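Local coordinates for protein NAD-dependent aldehyde dehydrogenase (Sinorhizobium meliloti, PDB 3U4J) that probably oxidises aldehydes to carboxylic acids with NAD or NADP as electron acceptor, at residues A[77-82]-A[214-219]; A[160-165]-A[241-246]; A[169-174]-A[195-200]; A[365-370]-A[390-395]. All coordinates share one frame; numbering follows the deposited sequence.

Interaction 1. Residues A[77-82]-A[214-219]; sequences GPWPRM and AGIPDG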
loop_
_atom_site.group_PDB
_atom_site.type_symbol
_atom_site.label_atom_id
_atom_site.label_comp_id
_atom_site.label_asym_id
_atom_site.label_seq_id
_atom_site.Cartn_x
_atom_site.Cartn_y
_atom_site.Cartn_z
ATOM N N GLY A 77 5.398 29.204 9.672
ATOM C CA GLY A 77 6.818 28.886 9.481
ATOM C C GLY A 77 7.007 27.952 8.298
ATOM O O GLY A 77 6.034 27.488 7.714
ATOM N N PRO A 78 8.264 27.678 7.923
ATOM C CA PRO A 78 8.530 26.909 6.709
ATOM C C PRO A 78 8.380 25.365 6.828
ATOM O O PRO A 78 8.208 24.697 5.812
ATOM C CB PRO A 78 9.981 27.297 6.392
ATOM C CG PRO A 78 10.571 27.561 7.738
ATOM C CD PRO A 78 9.476 28.364 8.390
ATOM N N TRP A 79 8.418 24.809 8.043
ATOM C CA TRP A 79 8.504 23.339 8.220
ATOM C C TRP A 79 7.455 22.535 7.448
ATOM O O TRP A 79 7.825 21.661 6.653
ATOM C CB TRP A 79 8.541 22.960 9.711
ATOM C CG TRP A 79 8.711 21.491 10.022
ATOM C CD1 TRP A 79 7.752 20.632 10.445
ATOM C CD2 TRP A 79 9.928 20.742 9.958
ATOM N NE1 TRP A 79 8.296 19.377 10.658
ATOM C CE2 TRP A 79 9.636 19.428 10.364
ATOM C CE3 TRP A 79 11.254 21.058 9.600
ATOM C CZ2 TRP A 79 10.625 18.418 10.409
ATOM C CZ3 TRP A 79 12.229 20.067 9.660
ATOM C CH2 TRP A 79 11.903 18.759 10.052
ATOM N N PRO A 80 6.146 22.825 7.646
ATOM C CA PRO A 80 5.216 21.975 6.932
ATOM C C PRO A 80 5.199 22.229 5.443
ATOM O O PRO A 80 4.734 21.370 4.719
ATOM C CB PRO A 80 3.851 22.320 7.562
ATOM C CG PRO A 80 4.009 23.670 8.049
ATOM C CD PRO A 80 5.434 23.775 8.524
ATOM N N ARG A 81 5.713 23.383 4.997
ATOM C CA ARG A 81 5.766 23.737 3.569
ATOM C C ARG A 81 7.043 23.213 2.865
ATOM O O ARG A 81 7.139 23.236 1.633
ATOM C CB ARG A 81 5.609 25.270 3.375
ATOM C CG ARG A 81 4.112 25.689 3.307
ATOM C CD ARG A 81 3.861 27.163 3.657
ATOM N NE ARG A 81 3.997 27.365 5.105
ATOM C CZ ARG A 81 3.101 26.966 6.015
ATOM N NH1 ARG A 81 1.978 26.358 5.624
ATOM N NH2 ARG A 81 3.323 27.166 7.314
HETATM N N MSE A 82 8.002 22.727 3.646
HETATM C CA MSE A 82 9.192 22.070 3.102
HETATM C C MSE A 82 8.878 20.744 2.392
HETATM O O MSE A 82 7.862 20.129 2.653
HETATM C CB MSE A 82 10.160 21.781 4.238
HETATM C CG MSE A 82 11.028 22.948 4.607
HETATM SE SE MSE A 82 12.122 22.393 6.137
HETATM C CE MSE A 82 13.148 24.049 6.375
ATOM N N ALA A 214 20.875 20.847 14.607
ATOM C CA ALA A 214 20.751 20.322 13.242
ATOM C C ALA A 214 20.180 21.353 12.268
ATOM O O ALA A 214 20.273 21.157 11.060
ATOM C CB ALA A 214 19.868 19.060 13.220
ATOM N N GLY A 215 19.547 22.407 12.785
ATOM C CA GLY A 215 18.953 23.449 11.935
ATOM C C GLY A 215 17.443 23.325 11.758
ATOM O O GLY A 215 16.873 23.909 10.846
ATOM N N ILE A 216 16.784 22.533 12.599
ATOM C CA ILE A 216 15.320 22.431 12.519
ATOM C C ILE A 216 14.760 23.787 12.917
ATOM O O ILE A 216 15.219 24.362 13.916
ATOM C CB ILE A 216 14.753 21.236 13.346
ATOM C CG1 ILE A 216 15.246 19.926 12.694
ATOM C CG2 ILE A 216 13.241 21.240 13.357
ATOM C CD1 ILE A 216 14.695 18.612 13.315
ATOM N N PRO A 217 13.819 24.333 12.117
ATOM C CA PRO A 217 13.286 25.684 12.328
ATOM C C PRO A 217 12.715 25.878 13.727
ATOM O O PRO A 217 12.137 24.956 14.307
ATOM C CB PRO A 217 12.172 25.773 11.284
ATOM C CG PRO A 217 12.670 24.877 10.174
ATOM C CD PRO A 217 13.186 23.706 10.944
ATOM N N ASP A 218 12.940 27.064 14.263
ATOM C CA ASP A 218 12.436 27.487 15.564
ATOM C C ASP A 218 10.944 27.139 15.711
ATOM O O ASP A 218 10.158 27.359 14.772
ATOM C CB ASP A 218 12.619 29.006 15.666
ATOM C CG ASP A 218 14.072 29.415 15.935
ATOM O OD1 ASP A 218 14.942 28.524 16.062
ATOM O OD2 ASP A 218 14.345 30.636 16.049
ATOM N N GLY A 219 10.568 26.568 16.856
ATOM C CA GLY A 219 9.146 26.326 17.158
ATOM C C GLY A 219 8.623 24.988 16.656
ATOM O O GLY A 219 7.523 24.577 17.015
#
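The turn that presents P78 and W79 to P217 is tied at its start through one carbonyl oxygen, G77 O, which the guanidinium of R81 reaches twice. R81 NH2 donates to G77 O at 2.8 Å, in the plane of the carbonyl, and R81 NE adds a weak second bond; NH2 also reaches F74 O, so the arginine ties the turn to the end of helix 60-75. Across the contact everything is apolar. P217, a rigid ring without an N-H, suits a place where only carbon meets carbon. Its CD comes within 3.5 Å of W79 CE3, the closest approach, while its CG meets the methyl of selenomethionine M82, CE, at 3.9 Å and P78 CG at 4.2 Å. W79 has CG anti to its backbone N (chi1 -176°), which swings the indole out to P217 and I216. I216 CG2 then lies over one face of the indole, near its rim, 4.0 Å from W79 CZ3. The polar edge of the indole is satisfied, since NE1 donates to I186 O. G215, at positive phi, ends helix 202-214 in a Schellman motif, a backbone shape natural to glycine. The contact joins two loops, one linking helices 60-75 and 84-100, the other leading from helix 202-214 to strand 221-223, and L90 of helix 84-100 touches both W79 and I216.

Interaction 2. Residues A[160-165]-A[241-246]; sequences EPVGVV and VDMVAF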
loop_
_atom_site.group_PDB
_atom_site.type_symbol
_atom_site.label_atom_id
_atom_site.label_comp_id
_atom_site.label_asym_id
_atom_site.label_seq_id
_atom_site.Cartn_x
_atom_site.Cartn_y
_atom_site.Cartn_z
ATOM N N GLU A 160 -1.741 15.174 4.748
ATOM C CA GLU A 160 -1.367 16.461 5.336
ATOM C C GLU A 160 -1.063 16.222 6.813
ATOM O O GLU A 160 -1.470 15.193 7.378
ATOM C CB GLU A 160 -2.500 17.493 5.160
ATOM C CG GLU A 160 -2.911 17.742 3.697
ATOM C CD GLU A 160 -3.956 18.865 3.541
ATOM O OE1 GLU A 160 -4.638 19.234 4.530
ATOM O OE2 GLU A 160 -4.102 19.363 2.410
ATOM N N PRO A 161 -0.308 17.132 7.441
ATOM C CA PRO A 161 -0.018 16.915 8.854
ATOM C C PRO A 161 -1.229 17.229 9.734
ATOM O O PRO A 161 -2.054 18.070 9.345
ATOM C CB PRO A 161 1.116 17.901 9.145
ATOM C CG PRO A 161 1.231 18.792 7.979
ATOM C CD PRO A 161 0.481 18.236 6.841
ATOM N N VAL A 162 -1.333 16.568 10.890
ATOM C CA VAL A 162 -2.390 16.891 11.862
ATOM C C VAL A 162 -2.224 18.336 12.425
ATOM O O VAL A 162 -3.212 19.000 12.686
ATOM C CB VAL A 162 -2.549 15.786 12.992
ATOM C CG1 VAL A 162 -1.358 15.718 13.881
ATOM C CG2 VAL A 162 -3.766 16.056 13.909
ATOM N N GLY A 163 -0.990 18.810 12.589
ATOM C CA GLY A 163 -0.736 20.204 13.055
ATOM C C GLY A 163 0.114 20.238 14.313
ATOM O O GLY A 163 1.237 19.766 14.308
ATOM N N VAL A 164 -0.423 20.781 15.406
ATOM C CA VAL A 164 0.326 20.898 16.656
ATOM C C VAL A 164 -0.000 19.726 17.540
ATOM O O VAL A 164 -1.170 19.500 17.896
ATOM C CB VAL A 164 -0.038 22.199 17.425
ATOM C CG1 VAL A 164 0.717 22.277 18.770
ATOM C CG2 VAL A 164 0.228 23.428 16.546
ATOM N N VAL A 165 1.052 19.017 17.956
ATOM C CA VAL A 165 0.920 17.824 18.739
ATOM C C VAL A 165 1.590 18.007 20.096
ATOM O O VAL A 165 2.791 18.288 20.176
ATOM C CB VAL A 165 1.621 16.635 18.026
ATOM C CG1 VAL A 165 1.402 15.337 18.824
ATOM C CG2 VAL A 165 1.085 16.466 16.611
ATOM N N VAL A 241 -3.836 23.268 20.348
ATOM C CA VAL A 241 -3.296 21.905 20.228
ATOM C C VAL A 241 -4.269 21.046 19.407
ATOM O O VAL A 241 -5.489 21.084 19.637
ATOM C CB VAL A 241 -3.051 21.286 21.605
ATOM C CG1 VAL A 241 -2.545 19.834 21.441
ATOM C CG2 VAL A 241 -2.043 22.136 22.395
ATOM N N ASP A 242 -3.739 20.309 18.430
ATOM C CA ASP A 242 -4.558 19.480 17.528
ATOM C C ASP A 242 -4.643 18.016 17.970
ATOM O O ASP A 242 -5.580 17.318 17.634
ATOM C CB ASP A 242 -4.028 19.597 16.093
ATOM C CG ASP A 242 -4.068 21.049 15.594
ATOM O OD1 ASP A 242 -3.001 21.611 15.231
ATOM O OD2 ASP A 242 -5.187 21.627 15.627
HETATM N N MSE A 243 -3.679 17.589 18.767
HETATM C CA MSE A 243 -3.557 16.211 19.174
HETATM C C MSE A 243 -2.708 16.090 20.410
HETATM O O MSE A 243 -1.724 16.811 20.556
HETATM C CB MSE A 243 -2.869 15.411 18.049
HETATM C CG MSE A 243 -2.681 13.959 18.404
HETATM SE SE MSE A 243 -2.125 12.963 16.788
HETATM C CE MSE A 243 -1.941 11.210 17.703
ATOM N N VAL A 244 -3.069 15.155 21.280
ATOM C CA VAL A 244 -2.214 14.769 22.413
ATOM C C VAL A 244 -1.791 13.321 22.248
ATOM O O VAL A 244 -2.640 12.438 22.022
ATOM C CB VAL A 244 -2.961 14.867 23.769
ATOM C CG1 VAL A 244 -2.017 14.559 24.906
ATOM C CG2 VAL A 244 -3.528 16.279 23.952
ATOM N N ALA A 245 -0.490 13.089 22.347
ATOM C CA ALA A 245 0.081 11.749 22.267
ATOM C C ALA A 245 0.667 11.491 23.643
ATOM O O ALA A 245 1.694 12.071 23.986
ATOM C CB ALA A 245 1.180 11.708 21.220
ATOM N N PHE A 246 0.015 10.634 24.415
ATOM C CA PHE A 246 0.387 10.378 25.807
ATOM C C PHE A 246 0.886 8.952 25.962
ATOM O O PHE A 246 0.300 8.006 25.392
ATOM C CB PHE A 246 -0.838 10.613 26.743
ATOM C CG PHE A 246 -0.595 10.153 28.165
ATOM C CD1 PHE A 246 0.033 11.004 29.097
ATOM C CD2 PHE A 246 -0.939 8.856 28.556
ATOM C CE1 PHE A 246 0.289 10.575 30.428
ATOM C CE2 PHE A 246 -0.700 8.412 29.869
ATOM C CZ PHE A 246 -0.079 9.282 30.808
#
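D242 meets V164 through its carboxylate and its backbone at once. D242 OD1 accepts from V164 N at 2.7 Å in an almost straight bond (176°), using the lone pair that faces away from the other oxygen. The same OD1 forms a salt bridge with R71 of helix 60-75, so a peptide N-H and a cation share one oxygen, and an aspartate, short and charged, fits that place. G163, with positive phi and no side chain, lets the carboxylate come close: its CA is 3.4 Å from D242 OD1. In return V164 O takes D242 N at 2.7 Å and, weakly, M243 N. These bonds start the parallel pairing of strands 153-168 and 243-247, where V165 and M243 face each other, within the central sheet of what is, as in other aldehyde dehydrogenases, the Rossmann-like cofactor-binding domain. Selenomethionine M243 leaves its backbone with CG anti to N (chi1 179°) and stays extended, carrying SE across V162 at about a right angle to within 4.1 Å of V162 CG1. M243 CG, closer to the backbone, meets V165 CG1 at 4.3 Å. The branched valines suit strand backbones, and V164 turns its methyls to A70 and R71 of helix 60-75.

Interaction 3. Residues A[169-174]-A[195-200]; sequences TPWNFP and KPSEFT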
loop_
_atom_site.group_PDB
_atom_site.type_symbol
_atom_site.label_atom_id
_atom_site.label_comp_id
_atom_site.label_asym_id
_atom_site.label_seq_id
_atom_site.Cartn_x
_atom_site.Cartn_y
_atom_site.Cartn_z
ATOM N N THR A 169 5.596 12.180 27.824
ATOM C CA THR A 169 6.380 10.948 27.895
ATOM C C THR A 169 6.670 10.525 29.341
ATOM O O THR A 169 6.695 11.378 30.234
ATOM C CB THR A 169 7.668 11.063 27.071
ATOM O OG1 THR A 169 8.556 12.023 27.677
ATOM C CG2 THR A 169 7.319 11.474 25.633
ATOM N N PRO A 170 6.850 9.211 29.586
ATOM C CA PRO A 170 7.027 8.687 30.957
ATOM C C PRO A 170 8.475 8.606 31.393
ATOM O O PRO A 170 9.386 8.848 30.585
ATOM C CB PRO A 170 6.450 7.275 30.863
ATOM C CG PRO A 170 6.842 6.841 29.501
ATOM C CD PRO A 170 6.777 8.108 28.606
ATOM N N TRP A 171 8.685 8.257 32.666
ATOM C CA TRP A 171 10.029 8.231 33.252
ATOM C C TRP A 171 10.805 6.939 32.982
ATOM O O TRP A 171 11.998 6.868 33.242
ATOM C CB TRP A 171 9.926 8.465 34.760
ATOM C CG TRP A 171 8.843 7.625 35.455
ATOM C CD1 TRP A 171 7.583 8.040 35.852
ATOM C CD2 TRP A 171 8.945 6.243 35.829
ATOM N NE1 TRP A 171 6.906 6.985 36.450
ATOM C CE2 TRP A 171 7.728 5.884 36.468
ATOM C CE3 TRP A 171 9.953 5.282 35.713
ATOM C CZ2 TRP A 171 7.497 4.597 36.964
ATOM C CZ3 TRP A 171 9.731 4.001 36.245
ATOM C CH2 TRP A 171 8.511 3.681 36.856
ATOM N N ASN A 172 10.147 5.924 32.451
ATOM C CA ASN A 172 10.832 4.641 32.314
ATOM C C ASN A 172 11.740 4.530 31.095
ATOM O O ASN A 172 12.801 3.905 31.181
ATOM C CB ASN A 172 9.858 3.470 32.412
ATOM C CG ASN A 172 8.811 3.439 31.277
ATOM O OD1 ASN A 172 8.529 4.451 30.613
ATOM N ND2 ASN A 172 8.212 2.259 31.071
ATOM N N PHE A 173 11.319 5.116 29.980
ATOM C CA PHE A 173 12.133 5.125 28.747
ATOM C C PHE A 173 12.053 6.507 28.089
ATOM O O PHE A 173 11.460 6.656 27.017
ATOM C CB PHE A 173 11.638 4.073 27.743
ATOM C CG PHE A 173 11.769 2.655 28.214
ATOM C CD1 PHE A 173 12.982 1.989 28.113
ATOM C CD2 PHE A 173 10.670 1.991 28.735
ATOM C CE1 PHE A 173 13.101 0.638 28.555
ATOM C CE2 PHE A 173 10.763 0.658 29.184
ATOM C CZ PHE A 173 11.981 -0.016 29.078
ATOM N N PRO A 174 12.624 7.521 28.731
ATOM C CA PRO A 174 12.342 8.873 28.240
ATOM C C PRO A 174 12.865 9.105 26.837
ATOM O O PRO A 174 12.124 9.643 26.006
ATOM C CB PRO A 174 13.074 9.782 29.225
ATOM C CG PRO A 174 13.244 8.942 30.462
ATOM C CD PRO A 174 13.491 7.543 29.914
ATOM N N LYS A 195 6.609 17.139 26.514
ATOM C CA LYS A 195 6.594 17.213 27.968
ATOM C C LYS A 195 7.104 15.905 28.605
ATOM O O LYS A 195 6.355 14.925 28.688
ATOM C CB LYS A 195 5.171 17.502 28.440
ATOM C CG LYS A 195 5.114 18.134 29.825
ATOM C CD LYS A 195 5.049 17.125 30.879
ATOM C CE LYS A 195 5.554 17.729 32.187
ATOM N NZ LYS A 195 5.810 16.581 33.079
ATOM N N PRO A 196 8.384 15.857 29.010
ATOM C CA PRO A 196 8.847 14.608 29.632
ATOM C C PRO A 196 8.523 14.582 31.127
ATOM O O PRO A 196 8.051 15.589 31.693
ATOM C CB PRO A 196 10.347 14.640 29.403
ATOM C CG PRO A 196 10.677 16.129 29.369
ATOM C CD PRO A 196 9.475 16.837 28.837
ATOM N N SER A 197 8.766 13.437 31.757
ATOM C CA SER A 197 8.509 13.297 33.174
ATOM C C SER A 197 9.346 14.266 34.011
ATOM O O SER A 197 10.501 14.530 33.709
ATOM C CB SER A 197 8.823 11.868 33.624
ATOM O OG SER A 197 8.798 11.815 35.030
ATOM N N GLU A 198 8.739 14.757 35.086
ATOM C CA GLU A 198 9.417 15.545 36.132
ATOM C C GLU A 198 10.674 14.886 36.666
ATOM O O GLU A 198 11.579 15.582 37.146
ATOM C CB GLU A 198 8.451 15.775 37.304
ATOM C CG GLU A 198 8.092 14.469 38.034
ATOM C CD GLU A 198 6.825 14.581 38.896
ATOM O OE1 GLU A 198 6.969 14.509 40.130
ATOM O OE2 GLU A 198 5.707 14.748 38.342
ATOM N N PHE A 199 10.719 13.553 36.657
ATOM C CA PHE A 199 11.931 12.830 37.072
ATOM C C PHE A 199 13.073 12.763 36.048
ATOM O O PHE A 199 14.206 12.478 36.429
ATOM C CB PHE A 199 11.621 11.371 37.462
ATOM C CG PHE A 199 10.609 11.235 38.567
ATOM C CD1 PHE A 199 10.788 11.901 39.782
ATOM C CD2 PHE A 199 9.487 10.453 38.394
ATOM C CE1 PHE A 199 9.854 11.773 40.825
ATOM C CE2 PHE A 199 8.539 10.312 39.423
ATOM C CZ PHE A 199 8.723 10.980 40.640
ATOM N N THR A 200 12.777 12.955 34.768
ATOM C CA THR A 200 13.710 12.507 33.714
ATOM C C THR A 200 13.657 13.424 32.494
ATOM O O THR A 200 13.320 13.002 31.389
ATOM C CB THR A 200 13.428 11.062 33.261
ATOM O OG1 THR A 200 12.049 10.937 32.904
ATOM C CG2 THR A 200 13.723 10.044 34.381
HETATM O O HOH W 1 10.207 11.446 30.130
#
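T169 and P196 meet where two neighbouring parallel strands, 153-168 and 191-195, run out into loops; helix 174-187 links the strands in a beta-alpha-beta crossover. In aldehyde dehydrogenases loops of this PWNFP and KPSE type generally line the cofactor cleft, and the same is likely here. Direct backbone bonding is limited to T169 N donating to K195 O at 3.0 Å, which prolongs the strand pairing. A water bridges the two segments further, donating to P170 O at 2.8 Å and accepting from S197 N at 2.9 Å. Short hydroxyls suit this seam: those of T169 and, weakly, T200 reach the water, while S197 OG accepts from F199 N in an ST turn, inside the type I turn from S197 to T200. W171 N, in contrast, is buried with no partner. P174 CG packs on T200, 3.5 Å from T200 CB. In the offset edge-to-face pair of W171 and F199, the edge of F199 is turned toward the face of the W171 five-membered ring, planes at 74°. W171 CG sits between its backbone N and carbonyl carbon (chi1 47°), which brings the indole alongside F199, with W171 CD1 4.0 Å from F199 CD2.

Interaction 4. Residues A[365-370]-A[390-395]; sequences SGAELL and AGVTPD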
loop_
_atom_site.group_PDB
_atom_site.type_symbol
_atom_site.label_atom_id
_atom_site.label_comp_id
_atom_site.label_asym_id
_atom_site.label_seq_id
_atom_site.Cartn_x
_atom_site.Cartn_y
_atom_site.Cartn_z
ATOM N N SER A 365 -2.313 -13.127 49.691
ATOM C CA SER A 365 -3.201 -13.869 48.810
ATOM C C SER A 365 -2.898 -15.367 48.850
ATOM O O SER A 365 -3.701 -16.153 48.402
ATOM C CB SER A 365 -3.066 -13.378 47.348
ATOM O OG SER A 365 -3.537 -12.050 47.162
ATOM N N GLY A 366 -1.725 -15.750 49.344
ATOM C CA GLY A 366 -1.330 -17.166 49.399
ATOM C C GLY A 366 -0.412 -17.630 48.282
ATOM O O GLY A 366 -0.218 -18.821 48.094
ATOM N N ALA A 367 0.136 -16.689 47.515
ATOM C CA ALA A 367 1.062 -17.036 46.444
ATOM C C ALA A 367 2.393 -17.440 47.062
ATOM O O ALA A 367 2.757 -16.972 48.124
ATOM C CB ALA A 367 1.239 -15.865 45.493
ATOM N N GLU A 368 3.137 -18.297 46.391
ATOM C CA GLU A 368 4.368 -18.800 46.994
ATOM C C GLU A 368 5.574 -17.966 46.543
ATOM O O GLU A 368 5.903 -17.940 45.345
ATOM C CB GLU A 368 4.535 -20.273 46.627
ATOM C CG GLU A 368 5.751 -20.971 47.224
ATOM C CD GLU A 368 6.051 -22.285 46.495
ATOM O OE1 GLU A 368 6.944 -23.037 46.936
ATOM O OE2 GLU A 368 5.413 -22.543 45.457
ATOM N N LEU A 369 6.206 -17.274 47.495
ATOM C CA LEU A 369 7.351 -16.421 47.212
ATOM C C LEU A 369 8.558 -17.322 47.034
ATOM O O LEU A 369 8.987 -17.976 47.990
ATOM C CB LEU A 369 7.643 -15.487 48.384
ATOM C CG LEU A 369 8.117 -14.032 48.176
ATOM C CD1 LEU A 369 8.972 -13.492 49.359
ATOM C CD2 LEU A 369 8.783 -13.743 46.831
ATOM N N LEU A 370 9.138 -17.325 45.840
ATOM C CA LEU A 370 10.294 -18.188 45.574
ATOM C C LEU A 370 11.626 -17.455 45.680
ATOM O O LEU A 370 12.670 -18.077 45.895
ATOM C CB LEU A 370 10.172 -18.848 44.200
ATOM C CG LEU A 370 8.995 -19.791 43.963
ATOM C CD1 LEU A 370 9.089 -20.415 42.555
ATOM C CD2 LEU A 370 8.950 -20.892 45.030
ATOM N N ALA A 390 5.191 -18.124 42.641
ATOM C CA ALA A 390 4.644 -19.319 42.030
ATOM C C ALA A 390 3.253 -19.533 42.604
ATOM O O ALA A 390 2.881 -18.896 43.592
ATOM C CB ALA A 390 5.524 -20.504 42.330
ATOM N N GLY A 391 2.467 -20.411 41.979
ATOM C CA GLY A 391 1.129 -20.727 42.512
ATOM C C GLY A 391 0.154 -19.571 42.414
ATOM O O GLY A 391 -0.781 -19.449 43.206
ATOM N N VAL A 392 0.361 -18.703 41.434
ATOM C CA VAL A 392 -0.500 -17.544 41.296
ATOM C C VAL A 392 -1.782 -17.988 40.572
ATOM O O VAL A 392 -1.738 -18.799 39.644
ATOM C CB VAL A 392 0.215 -16.371 40.608
ATOM C CG1 VAL A 392 -0.695 -15.144 40.573
ATOM C CG2 VAL A 392 1.527 -16.042 41.348
ATOM N N THR A 393 -2.925 -17.509 41.041
ATOM C CA THR A 393 -4.194 -17.835 40.420
ATOM C C THR A 393 -4.775 -16.501 39.931
ATOM O O THR A 393 -4.440 -15.446 40.491
ATOM C CB THR A 393 -5.130 -18.529 41.432
ATOM O OG1 THR A 393 -5.237 -17.703 42.590
ATOM C CG2 THR A 393 -4.560 -19.885 41.859
ATOM N N PRO A 394 -5.628 -16.529 38.879
ATOM C CA PRO A 394 -5.969 -15.265 38.182
ATOM C C PRO A 394 -6.848 -14.268 38.946
ATOM O O PRO A 394 -6.984 -13.131 38.509
ATOM C CB PRO A 394 -6.635 -15.723 36.878
ATOM C CG PRO A 394 -6.921 -17.131 37.036
ATOM C CD PRO A 394 -6.084 -17.715 38.133
ATOM N N ASP A 395 -7.413 -14.671 40.087
ATOM C CA ASP A 395 -8.179 -13.744 40.933
ATOM C C ASP A 395 -7.293 -12.844 41.809
ATOM O O ASP A 395 -7.787 -11.890 42.408
ATOM C CB ASP A 395 -9.119 -14.538 41.850
ATOM C CG ASP A 395 -8.367 -15.540 42.712
ATOM O OD1 ASP A 395 -7.527 -16.297 42.167
ATOM O OD2 ASP A 395 -8.602 -15.561 43.934
#
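E368 and A390 pair through both of their backbone polar groups. A390 N donates to E368 O at 2.8 Å (171°), and E368 N returns a bond to A390 O at 2.9 Å (161°). Together they make an antiparallel hydrogen-bonded pair, whose side chains lie on one face of the sheet. The methyl of A390 is small enough to be covered there by two longer neighbours. The glutamate has CG anti to its backbone N (chi1 -178°) and remains extended, which carries the carboxylate over the paired strand until OE2 is 3.7 Å from A390 CB; its exposed position suits a charged residue. From further along the strand L370 brings a methyl, CD1, to 3.6 Å from A390 CB, and its side chain also touches M321 of helix 317-330. Before the pair the packing is thinner: A367 CB meets V392 CG2 at 4.2 Å, and both residues rest on I398 of helix 397-400. V392, branched and apolar, fits the buried side, touching S409 and L411 of strand 407-413 as well. Glycines serve the bends on each segment. G366, at positive phi, closes helix 349-364 in a Schellman motif, and G391, also at positive phi, turns segment 390-395 out of its pairing. Beyond it T393 OG1 donates to D395 OD1 at 2.7 Å within the loop that leads to helix 397-400. The arrangement is that of antiparallel strands, 368-371 beside 383-390, in a mixed sheet consistent with the catalytic domain of the aldehyde dehydrogenase fold.

Interactions 1 and 2 lie on the opposite side of the chain's centre from interaction 4. Their own centres are about 16 Å apart and their nearest atoms about 4 Å apart, and helix 60-75 reaches both, through F74 at the first and R71 at the second. Strand 153-168 runs from interaction 2 toward interaction 3, about 19 Å from centre to centre, linking the sheet pairing to the loops that probably face the cofactor. Along the chain interaction 3 is nested within the loops closed by interactions 1 and 2. Interaction 4 opens later and lies about 32 Å from interaction 3 between centres, with about 20 Å between nearest atoms. All four lie away from the calcium site of L17 and E50.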